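Local coordinates for protein allantoicase (PDB 1O59) that catalyses the hydrolysis of allantoate to (S)-ureidoglycolate and urea, letting yeast use purines as a secondary nitrogen source, at residues Ile28-Ile38 and Ile98-Gly109. Sequence-based numbering, arbitrary orientation.
Sequences IISKNKAVDVI and IKMGVAAAHIIG
Val-37 is the knob at one end of this contact, and its two methyls enter a hollow lined by Met-100, Val-102, Ala-105 and Ile-107. Val-37 CG1 touches both Val-102 CG2, at 3.8 Å, and Ala-105 CB, at 3.9 Å. CG2 lies alongside the extended Met-100 side chain, a selenomethionine, with Val-37 CG2 3.8 Å from Met-100 SE. Ile-107 CD1 closes the hollow more loosely. The neighbouring Ile-38 crosses Ile-98 at about a right angle, its CB 3.9 Å from Ile-98 CG2.

At the other end the roles reverse. Ile-108 is the bump, and Ile-28, Asn-32 and Ala-34 form its seat. With CG1 anti to the backbone N (chi1 176°), Ile-108 sends its two branches to different partners. Ile-108 CG2 drops onto Ala-34, 3.6 Å from Ala-34 CB, and also meets Ile-28 CD1. Ile-108 CG1 and CD1 lie over the flat face of the Asn-32 amide, with Ile-108 CG1 3.7 Å from Asn-32 CG. That amide is tied back to the helix end through ND2, which bonds to Ile-27 O. With an alanine here in place of Asn-32, Ile-108 would probably lose the flat surface under its CG1 and CD1, and Ile-27 O its bond to ND2.

Residues 28-38 pack on the end of strand 94-99, the turn and strand 105-113, a connection that passes from one antiparallel sheet to another. Strand 186-196 pairs with both 35-36 and 105-113, and Ile-108 and Gly-109 form a classic beta bulge opposite its Tyr-193. One hydrogen bond joins the segments: Gly-101 N gives to Val-37 O over 3.0 Å, at an N-H...O angle of 157°. Burial of aliphatic groups thus supplies most of the contact, while this single bond satisfies the Val-37 carbonyl and probably fixes the turn at Gly-101.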
# COMPACT_ATOMS: atom_id res chain seq x y z
N ILE A 28 -7.69 7.34 5.88
CA ILE A 28 -6.34 6.87 5.54
C ILE A 28 -5.88 7.42 4.19
O ILE A 28 -4.83 8.04 4.07
CB ILE A 28 -6.31 5.32 5.58
CG1 ILE A 28 -6.52 4.83 7.03
CG2 ILE A 28 -5.03 4.77 5.03
CD1 ILE A 28 -5.52 5.43 8.08
N ILE A 29 -6.74 7.25 3.19
CA ILE A 29 -6.38 7.52 1.81
C ILE A 29 -6.79 8.90 1.35
O ILE A 29 -5.95 9.68 0.94
CB ILE A 29 -7.00 6.45 0.92
CG1 ILE A 29 -6.45 5.08 1.29
CG2 ILE A 29 -6.70 6.74 -0.54
CD1 ILE A 29 -7.32 3.92 0.81
N SER A 30 -8.08 9.21 1.38
CA SER A 30 -8.56 10.47 0.82
C SER A 30 -8.02 11.64 1.62
O SER A 30 -7.62 12.65 1.05
CB SER A 30 -10.11 10.57 0.79
OG SER A 30 -10.74 9.39 0.31
N LYS A 31 -8.03 11.52 2.95
CA LYS A 31 -7.61 12.66 3.78
C LYS A 31 -6.10 12.67 3.97
O LYS A 31 -5.46 13.71 3.81
CB LYS A 31 -8.30 12.65 5.13
CG LYS A 31 -9.78 12.97 5.04
CD LYS A 31 -10.37 13.33 6.41
CE LYS A 31 -11.82 12.87 6.52
NZ LYS A 31 -12.55 13.61 7.58
N ASN A 32 -5.52 11.53 4.31
CA ASN A 32 -4.13 11.53 4.70
C ASN A 32 -3.20 11.05 3.59
O ASN A 32 -2.00 11.04 3.79
CB ASN A 32 -3.92 10.71 5.99
CG ASN A 32 -4.52 11.39 7.22
OD1 ASN A 32 -3.89 12.23 7.87
ND2 ASN A 32 -5.74 11.02 7.55
N LYS A 33 -3.76 10.68 2.44
CA LYS A 33 -2.98 10.31 1.26
C LYS A 33 -1.98 9.19 1.57
O LYS A 33 -0.85 9.19 1.08
CB LYS A 33 -2.24 11.54 0.69
CG LYS A 33 -3.07 12.85 0.62
CD LYS A 33 -4.38 12.73 -0.20
CE LYS A 33 -5.18 14.06 -0.20
NZ LYS A 33 -6.23 14.10 -1.25
N ALA A 34 -2.41 8.23 2.37
CA ALA A 34 -1.50 7.23 2.89
C ALA A 34 -1.61 5.89 2.19
O ALA A 34 -2.64 5.56 1.59
CB ALA A 34 -1.75 7.05 4.35
N VAL A 35 -0.53 5.12 2.34
CA VAL A 35 -0.39 3.77 1.77
C VAL A 35 0.28 2.86 2.81
O VAL A 35 0.85 3.35 3.78
CB VAL A 35 0.48 3.80 0.50
CG1 VAL A 35 -0.16 4.67 -0.59
CG2 VAL A 35 1.92 4.29 0.82
N ASP A 36 0.21 1.55 2.59
CA ASP A 36 0.91 0.56 3.43
C ASP A 36 2.40 0.54 3.11
O ASP A 36 2.88 -0.14 2.16
CB ASP A 36 0.28 -0.81 3.27
CG ASP A 36 1.01 -1.90 4.04
OD1 ASP A 36 1.70 -1.55 5.03
OD2 ASP A 36 0.92 -3.12 3.71
N VAL A 37 3.15 1.30 3.91
CA VAL A 37 4.55 1.55 3.63
C VAL A 37 5.45 0.38 4.01
O VAL A 37 6.64 0.41 3.70
CB VAL A 37 5.05 2.84 4.33
CG1 VAL A 37 4.32 4.08 3.80
CG2 VAL A 37 4.90 2.71 5.87
N ILE A 38 4.89 -0.62 4.71
CA ILE A 38 5.63 -1.84 5.07
C ILE A 38 5.25 -3.07 4.25
O ILE A 38 5.85 -4.14 4.45
CB ILE A 38 5.51 -2.19 6.57
CG1 ILE A 38 4.06 -2.54 6.94
CG2 ILE A 38 6.03 -1.03 7.39
CD1 ILE A 38 3.84 -2.83 8.40
N ILE A 98 10.82 -3.94 10.73
CA ILE A 98 10.50 -3.89 9.30
C ILE A 98 10.93 -2.58 8.69
O ILE A 98 10.57 -1.49 9.18
CB ILE A 98 8.99 -4.06 9.05
CG1 ILE A 98 8.46 -5.34 9.71
CG2 ILE A 98 8.73 -4.19 7.56
CD1 ILE A 98 6.98 -5.29 10.01
N LYS A 99 11.71 -2.69 7.61
CA LYS A 99 12.12 -1.56 6.86
C LYS A 99 11.04 -1.27 5.83
O LYS A 99 10.54 -2.18 5.17
CB LYS A 99 13.44 -1.85 6.18
CG LYS A 99 14.05 -0.62 5.58
CD LYS A 99 15.46 -0.82 5.13
CE LYS A 99 15.94 0.50 4.44
NZ LYS A 99 17.21 0.34 3.65
N MSE A 100 10.65 -0.00 5.70
CA MSE A 100 9.67 0.38 4.69
C MSE A 100 10.24 0.20 3.29
O MSE A 100 11.46 0.23 3.08
CB MSE A 100 9.27 1.86 4.81
CG MSE A 100 8.67 2.26 6.12
SE MSE A 100 8.43 4.17 6.22
CE MSE A 100 8.00 4.20 7.93
N GLY A 101 9.34 0.07 2.33
CA GLY A 101 9.74 -0.01 0.94
C GLY A 101 9.90 1.37 0.35
O GLY A 101 10.58 1.54 -0.62
N VAL A 102 9.24 2.35 0.94
CA VAL A 102 9.48 3.76 0.60
C VAL A 102 10.62 4.31 1.45
O VAL A 102 11.00 3.72 2.45
CB VAL A 102 8.22 4.60 0.83
CG1 VAL A 102 7.12 4.08 -0.07
CG2 VAL A 102 7.79 4.58 2.31
N ALA A 103 11.16 5.44 1.05
CA ALA A 103 12.32 6.05 1.71
C ALA A 103 12.05 6.57 3.14
O ALA A 103 12.98 6.57 3.97
CB ALA A 103 12.83 7.18 0.85
N ALA A 104 10.82 7.04 3.39
CA ALA A 104 10.42 7.63 4.64
C ALA A 104 8.92 7.98 4.61
O ALA A 104 8.34 8.20 3.54
CB ALA A 104 11.23 8.86 4.93
N ALA A 105 8.29 8.05 5.77
CA ALA A 105 6.89 8.42 5.85
C ALA A 105 6.48 8.95 7.24
O ALA A 105 7.09 8.60 8.26
CB ALA A 105 6.03 7.22 5.47
N HIS A 106 5.44 9.77 7.24
CA HIS A 106 4.70 10.15 8.46
C HIS A 106 3.53 9.15 8.67
O HIS A 106 2.78 8.87 7.74
CB HIS A 106 4.14 11.56 8.29
CG HIS A 106 5.18 12.63 8.20
ND1 HIS A 106 5.67 13.10 7.00
CD2 HIS A 106 5.78 13.37 9.16
CE1 HIS A 106 6.55 14.07 7.23
NE2 HIS A 106 6.63 14.25 8.53
N ILE A 107 3.38 8.59 9.87
CA ILE A 107 2.38 7.51 10.11
C ILE A 107 1.02 8.00 10.58
O ILE A 107 0.94 8.88 11.43
CB ILE A 107 2.93 6.47 11.13
CG1 ILE A 107 4.29 5.97 10.68
CG2 ILE A 107 1.97 5.31 11.28
CD1 ILE A 107 4.29 5.35 9.23
N ILE A 108 -0.04 7.44 10.01
CA ILE A 108 -1.41 7.82 10.39
C ILE A 108 -2.20 6.68 11.06
O ILE A 108 -3.04 6.91 11.93
CB ILE A 108 -2.21 8.36 9.16
CG1 ILE A 108 -3.66 8.65 9.54
CG2 ILE A 108 -2.14 7.43 7.95
CD1 ILE A 108 -3.80 9.74 10.62
N GLY A 109 -1.94 5.44 10.65
CA GLY A 109 -2.71 4.33 11.17
C GLY A 109 -2.21 3.02 10.67
O GLY A 109 -1.09 2.93 10.18